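Local coordinates for leucine-rich repeat protein (Bacteroides thetaiotaomicron, PDB 4ECN), which is of unknown function, but probably binds other proteins through its leucine-rich repeats as an extracellular protein, at residues E149-F152 against S153-R156; Q786-A789 against E790-I794. All coordinates share one frame; numbering follows the deposited sequence.

Contact 1: E149-F152 against S153-R156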
ATOM      1  N   GLU A 149      37.928  20.192 -16.589  1.00 88.98           N
ATOM      2  CA  GLU A 149      37.136  19.292 -17.439  1.00 86.19           C
ATOM      3  C   GLU A 149      36.751  19.943 -18.790  1.00 85.41           C
ATOM      4  O   GLU A 149      36.581  19.219 -19.778  1.00 85.07           O
ATOM      5  CB  GLU A 149      35.876  18.815 -16.710  1.00 86.19           C
ATOM      6  CG  GLU A 149      36.156  17.726 -15.682  1.00 96.64           C
ATOM      7  CD  GLU A 149      36.449  16.320 -16.182  1.00119.36           C
ATOM      8  OE1 GLU A 149      35.775  15.866 -17.137  1.00113.38           O
ATOM      9  OE2 GLU A 149      37.287  15.635 -15.550  1.00112.12           O
ATOM     10  N   TYR A 150      36.651  21.293 -18.838  1.00 78.07           N
ATOM     11  CA  TYR A 150      36.359  22.056 -20.058  1.00 76.00           C
ATOM     12  C   TYR A 150      37.017  23.467 -19.984  1.00 80.70           C
ATOM     13  O   TYR A 150      37.473  23.877 -18.910  1.00 79.52           O
ATOM     14  CB  TYR A 150      34.838  22.154 -20.295  1.00 74.19           C
ATOM     15  CG  TYR A 150      34.078  22.992 -19.288  1.00 72.51           C
ATOM     16  CD1 TYR A 150      33.662  22.454 -18.069  1.00 72.86           C
ATOM     17  CD2 TYR A 150      33.705  24.301 -19.583  1.00 72.36           C
ATOM     18  CE1 TYR A 150      32.952  23.218 -17.146  1.00 70.71           C
ATOM     19  CE2 TYR A 150      32.998  25.074 -18.669  1.00 72.19           C
ATOM     20  CZ  TYR A 150      32.617  24.528 -17.453  1.00 77.42           C
ATOM     21  OH  TYR A 150      31.916  25.306 -16.565  1.00 76.55           O
ATOM     22  N   LEU A 151      37.067  24.194 -21.134  1.00 78.29           N
ATOM     23  CA  LEU A 151      37.633  25.548 -21.230  1.00 78.45           C
ATOM     24  C   LEU A 151      36.641  26.622 -20.770  1.00 79.39           C
ATOM     25  O   LEU A 151      35.494  26.597 -21.221  1.00 76.55           O
ATOM     26  CB  LEU A 151      38.049  25.849 -22.679  1.00 79.85           C
ATOM     27  CG  LEU A 151      39.215  25.058 -23.259  1.00 86.27           C
ATOM     28  CD1 LEU A 151      39.213  25.136 -24.767  1.00 87.02           C
ATOM     29  CD2 LEU A 151      40.559  25.520 -22.683  1.00 89.67           C
ATOM     30  N   PHE A 152      37.089  27.589 -19.906  1.00 76.39           N
ATOM     31  CA  PHE A 152      36.255  28.709 -19.413  1.00 75.50           C
ATOM     32  C   PHE A 152      35.713  29.480 -20.617  1.00 80.74           C
ATOM     33  O   PHE A 152      34.504  29.693 -20.736  1.00 79.30           O
ATOM     34  CB  PHE A 152      37.032  29.634 -18.458  1.00 77.23           C
ATOM     35  CG  PHE A 152      36.186  30.694 -17.783  1.00 77.92           C
ATOM     36  CD1 PHE A 152      35.757  31.820 -18.484  1.00 80.72           C
ATOM     37  CD2 PHE A 152      35.845  30.582 -16.442  1.00 79.33           C
ATOM     38  CE1 PHE A 152      34.981  32.801 -17.857  1.00 81.09           C
ATOM     39  CE2 PHE A 152      35.070  31.565 -15.816  1.00 81.44           C
ATOM     40  CZ  PHE A 152      34.647  32.669 -16.526  1.00 79.53           C
ATOM     41  N   SER A 153      36.617  29.864 -21.532  1.00 79.30           N
ATOM     42  CA  SER A 153      36.242  30.427 -22.823  1.00 79.64           C
ATOM     43  C   SER A 153      35.379  29.372 -23.520  1.00 83.69           C
ATOM     44  O   SER A 153      35.594  28.192 -23.261  1.00 85.47           O
ATOM     45  CB  SER A 153      37.494  30.788 -23.619  1.00 84.23           C
ATOM     46  OG  SER A 153      38.439  29.728 -23.628  1.00 94.13           O
ATOM     47  N   ASN A 154      34.361  29.762 -24.276  1.00 76.91           N
ATOM     48  CA  ASN A 154      33.411  28.877 -24.979  1.00 75.48           C
ATOM     49  C   ASN A 154      32.270  28.369 -23.973  1.00 73.81           C
ATOM     50  O   ASN A 154      31.518  27.437 -24.295  1.00 72.59           O
ATOM     51  CB  ASN A 154      34.047  27.696 -25.825  1.00 76.91           C
ATOM     52  CG  ASN A 154      34.544  26.394 -25.197  1.00 80.80           C
ATOM     53  OD1 ASN A 154      34.112  25.946 -24.114  1.00 69.31           O
ATOM     54  ND2 ASN A 154      35.402  25.696 -25.961  1.00 57.75           N
ATOM     55  N   ILE A 155      32.069  29.102 -22.847  1.00 66.54           N
ATOM     56  CA  ILE A 155      30.870  29.061 -22.002  1.00 63.97           C
ATOM     57  C   ILE A 155      29.933  30.046 -22.706  1.00 68.53           C
ATOM     58  O   ILE A 155      30.294  31.224 -22.797  1.00 69.70           O
ATOM     59  CB  ILE A 155      31.103  29.379 -20.480  1.00 65.66           C
ATOM     60  CG1 ILE A 155      31.815  28.265 -19.727  1.00 65.11           C
ATOM     61  CG2 ILE A 155      29.787  29.734 -19.775  1.00 65.37           C
ATOM     62  CD1 ILE A 155      32.274  28.680 -18.286  1.00 61.85           C
ATOM     63  N   ARG A 156      28.803  29.609 -23.267  1.00 64.03           N
ATOM     64  CA  ARG A 156      27.957  30.549 -24.012  1.00 63.76           C
ATOM     65  C   ARG A 156      26.746  31.043 -23.196  1.00 66.15           C
ATOM     66  O   ARG A 156      26.329  32.196 -23.359  1.00 63.89           O
ATOM     67  CB  ARG A 156      27.475  29.895 -25.308  1.00 65.01           C
ATOM     68  CG  ARG A 156      28.622  29.479 -26.230  1.00 81.25           C
ATOM     69  CD  ARG A 156      29.130  30.596 -27.115  1.00 96.28           C
ATOM     70  NE  ARG A 156      30.326  30.169 -27.839  1.00111.65           N
ATOM     71  CZ  ARG A 156      31.566  30.508 -27.500  1.00127.79           C
ATOM     72  NH1 ARG A 156      31.785  31.317 -26.469  1.00113.26           N
ATOM     73  NH2 ARG A 156      32.598  30.062 -28.206  1.00116.45           N
TER
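The hydroxyl oxygen of Y150, OH, lies 3.8 Å from CD1 of I155 and is hydrogen-bonded by two groups, the carboxylate of E235 and the hydroxyl of T223. These bonds hold the far end of the ring while its edge meets I155. The setting is a type II beta turn, F152 to I155, that leads into strand 157-164. It belongs to the second DUF4458 domain, a family of the transthyretin clan.

The turn is closed weakly. I155 N donates to F152 O at 3.3 Å, with an N-H...O angle of 134°. At the third position N154 has the positive phi, 82°, that this turn type requires. A valine in its place would probably strain the turn, because a beta-branched residue tolerates positive phi poorly, and the weak bond between I155 N and F152 O could be lost. The N154 side chain also crosses that of L151 obliquely on the more exposed side.

I155 packs the inner side of the turn. Its CG1 comes to the edge of the Y150 ring, in the ring plane, with CE2 of Y150 3.6 Å from it. The two side chains run at about a right angle. F152 has CG anti to its own N (chi1 -173°), which sends the ring to L137, K139 and I259. Y150 and I155 reach I259 as well. The turn thus covers parts of strands 130-139 and 251-259. CD1 of I155 lies over one face of the F152 ring, 4.4 Å from its CG.

Contact 2: Q786-A789 against E790-I794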
ATOM      1  N   GLN A 786     -34.021 -24.450  20.099  1.00 42.55           N
ATOM      2  CA  GLN A 786     -34.201 -25.849  19.692  1.00 41.39           C
ATOM      3  C   GLN A 786     -35.531 -26.001  18.989  1.00 48.66           C
ATOM      4  O   GLN A 786     -36.574 -25.593  19.527  1.00 50.24           O
ATOM      5  CB  GLN A 786     -34.121 -26.818  20.882  1.00 41.78           C
ATOM      6  CG  GLN A 786     -32.841 -26.748  21.692  1.00 39.41           C
ATOM      7  CD  GLN A 786     -31.640 -26.980  20.841  1.00 48.66           C
ATOM      8  OE1 GLN A 786     -31.494 -28.024  20.218  1.00 45.72           O
ATOM      9  NE2 GLN A 786     -30.765 -25.996  20.779  1.00 43.16           N
ATOM     10  N   ARG A 787     -35.506 -26.567  17.777  1.00 44.93           N
ATOM     11  CA  ARG A 787     -36.731 -26.768  17.000  1.00 44.90           C
ATOM     12  C   ARG A 787     -36.724 -28.094  16.334  1.00 51.35           C
ATOM     13  O   ARG A 787     -35.645 -28.623  16.068  1.00 51.72           O
ATOM     14  CB  ARG A 787     -36.904 -25.684  15.913  1.00 42.25           C
ATOM     15  CG  ARG A 787     -36.926 -24.227  16.350  1.00 41.85           C
ATOM     16  CD  ARG A 787     -38.163 -23.841  17.121  1.00 47.63           C
ATOM     17  NE  ARG A 787     -38.107 -22.418  17.442  1.00 56.36           N
ATOM     18  CZ  ARG A 787     -37.596 -21.924  18.565  1.00 59.83           C
ATOM     19  NH1 ARG A 787     -37.133 -22.740  19.506  1.00 40.10           N
ATOM     20  NH2 ARG A 787     -37.558 -20.613  18.760  1.00 42.36           N
ATOM     21  N   ASP A 788     -37.919 -28.626  16.008  1.00 48.65           N
ATOM     22  CA  ASP A 788     -38.028 -29.840  15.210  1.00 48.13           C
ATOM     23  C   ASP A 788     -38.257 -29.414  13.742  1.00 51.76           C
ATOM     24  O   ASP A 788     -38.412 -28.212  13.463  1.00 50.58           O
ATOM     25  CB  ASP A 788     -39.132 -30.773  15.746  1.00 50.46           C
ATOM     26  CG  ASP A 788     -40.554 -30.240  15.761  1.00 61.07           C
ATOM     27  OD1 ASP A 788     -40.754 -29.063  15.383  1.00 61.32           O
ATOM     28  OD2 ASP A 788     -41.476 -31.008  16.157  1.00 65.72           O
ATOM     29  N   ALA A 789     -38.274 -30.380  12.809  1.00 48.99           N
ATOM     30  CA  ALA A 789     -38.523 -30.099  11.390  1.00 49.61           C
ATOM     31  C   ALA A 789     -39.831 -29.286  11.196  1.00 56.24           C
ATOM     32  O   ALA A 789     -39.894 -28.361  10.373  1.00 57.27           O
ATOM     33  CB  ALA A 789     -38.603 -31.406  10.630  1.00 50.63           C
ATOM     34  N   GLU A 790     -40.835 -29.585  12.032  1.00 52.49           N
ATOM     35  CA  GLU A 790     -42.147 -28.952  12.039  1.00 52.81           C
ATOM     36  C   GLU A 790     -42.142 -27.558  12.761  1.00 56.88           C
ATOM     37  O   GLU A 790     -43.218 -27.003  13.000  1.00 57.04           O
ATOM     38  CB  GLU A 790     -43.168 -29.894  12.718  1.00 54.46           C
ATOM     39  CG  GLU A 790     -43.356 -31.256  12.056  1.00 63.80           C
ATOM     40  CD  GLU A 790     -42.378 -32.389  12.340  1.00 84.09           C
ATOM     41  OE1 GLU A 790     -41.507 -32.251  13.233  1.00 57.34           O
ATOM     42  OE2 GLU A 790     -42.521 -33.444  11.681  1.00 86.83           O
ATOM     43  N   GLY A 791     -40.957 -27.035  13.115  1.00 52.88           N
ATOM     44  CA  GLY A 791     -40.782 -25.728  13.763  1.00 52.41           C
ATOM     45  C   GLY A 791     -41.360 -25.491  15.157  1.00 56.03           C
ATOM     46  O   GLY A 791     -41.556 -24.333  15.551  1.00 55.66           O
ATOM     47  N   ASN A 792     -41.619 -26.575  15.920  1.00 51.40           N
ATOM     48  CA  ASN A 792     -42.118 -26.530  17.294  1.00 51.16           C
ATOM     49  C   ASN A 792     -41.006 -26.237  18.286  1.00 55.09           C
ATOM     50  O   ASN A 792     -39.885 -26.688  18.079  1.00 56.63           O
ATOM     51  CB  ASN A 792     -42.761 -27.874  17.679  1.00 54.55           C
ATOM     52  CG  ASN A 792     -43.815 -28.444  16.756  1.00 77.84           C
ATOM     53  OD1 ASN A 792     -44.661 -27.739  16.191  1.00 79.88           O
ATOM     54  ND2 ASN A 792     -43.842 -29.766  16.668  1.00 63.52           N
ATOM     55  N   ARG A 793     -41.311 -25.548  19.396  1.00 49.90           N
ATOM     56  CA  ARG A 793     -40.324 -25.286  20.455  1.00 47.77           C
ATOM     57  C   ARG A 793     -40.281 -26.534  21.344  1.00 51.68           C
ATOM     58  O   ARG A 793     -41.096 -26.689  22.271  1.00 53.01           O
ATOM     59  CB  ARG A 793     -40.654 -24.002  21.238  1.00 43.24           C
ATOM     60  CG  ARG A 793     -40.631 -22.746  20.402  1.00 40.23           C
ATOM     61  CD  ARG A 793     -40.553 -21.522  21.277  1.00 41.95           C
ATOM     62  NE  ARG A 793     -40.397 -20.309  20.479  1.00 46.25           N
ATOM     63  CZ  ARG A 793     -40.167 -19.103  20.984  1.00 64.22           C
ATOM     64  NH1 ARG A 793     -40.043 -18.936  22.294  1.00 55.90           N
ATOM     65  NH2 ARG A 793     -40.039 -18.057  20.182  1.00 57.86           N
ATOM     66  N   ILE A 794     -39.368 -27.449  21.012  1.00 46.23           N
ATOM     67  CA  ILE A 794     -39.296 -28.783  21.615  1.00 45.61           C
ATOM     68  C   ILE A 794     -38.562 -28.831  22.984  1.00 48.76           C
ATOM     69  O   ILE A 794     -38.715 -29.836  23.690  1.00 47.60           O
ATOM     70  CB  ILE A 794     -38.620 -29.778  20.634  1.00 47.81           C
ATOM     71  CG1 ILE A 794     -37.197 -29.323  20.229  1.00 46.97           C
ATOM     72  CG2 ILE A 794     -39.518 -29.989  19.406  1.00 48.34           C
ATOM     73  CD1 ILE A 794     -36.453 -30.345  19.485  1.00 50.03           C
TER
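D788 and N792 make the tight part of this contact. D788 OD1 accepts N792 N at 2.7 Å, with an N-H...O angle of 156°. The N-H comes from the syn side, though 26° out of the carboxylate plane. The other oxygen, OD2, takes a weak bond from N792 ND2. Within the type I turn from D788 to G791, G791 N donates to D788 O at 2.8 Å. D788 N also bonds weakly to N792 O. With the positive phi of G791, this pattern is consistent with a type I turn plus G1 bulge, as at the end of a short hairpin. The D788 carboxylate can reach N792 N because its CG sits between N and the carbonyl carbon (chi1 61°). I794 points toward the other segment, with CG2 3.8 Å from D788 CB and CD1 against the R787 backbone.

A789 and E790 lie on the exposed side. E790 OE1 stands 3.2 Å from D788 OD2, two acceptors facing each other.

R787 and R793 lie side by side, pointing the same way. R793 CG sits over the centre of the R787 guanidinium, 3.5 Å above its plane. R787 NH1 donates to Q786 O at 2.9 Å and also to S815 O. R793 forms a salt bridge with D836 and bonds to N816 O. These partners tie the turn to the loops after strands 810-812 and 831-833.

D836 probably balances the charge of R793, while carbonyl oxygens of Q786, S815 and N816 accept N-H groups. The acid pair, if it holds in solution, may slightly favour protonation, though N792 should lessen this at D788.

How the contacts relate
From the N terminus, the chain first builds the two DUF4458 regions. Contact 1 closes a local turn in the second of them, between strands 130-139 and 157-164, and ties it to strands 230-238 and 251-259. The chain then enters the leucine-rich repeats, where Q314 and V317 bind sodium. Contact 2 closes another local turn far along these, in the loop between the parallel strands 780-782 and 810-812. The contacts follow in series and neither nest nor cross. They lie on opposite sides of the chain's centre. Their centres are about 99 Å apart and their nearest atoms about 87 Å apart, so they do not touch.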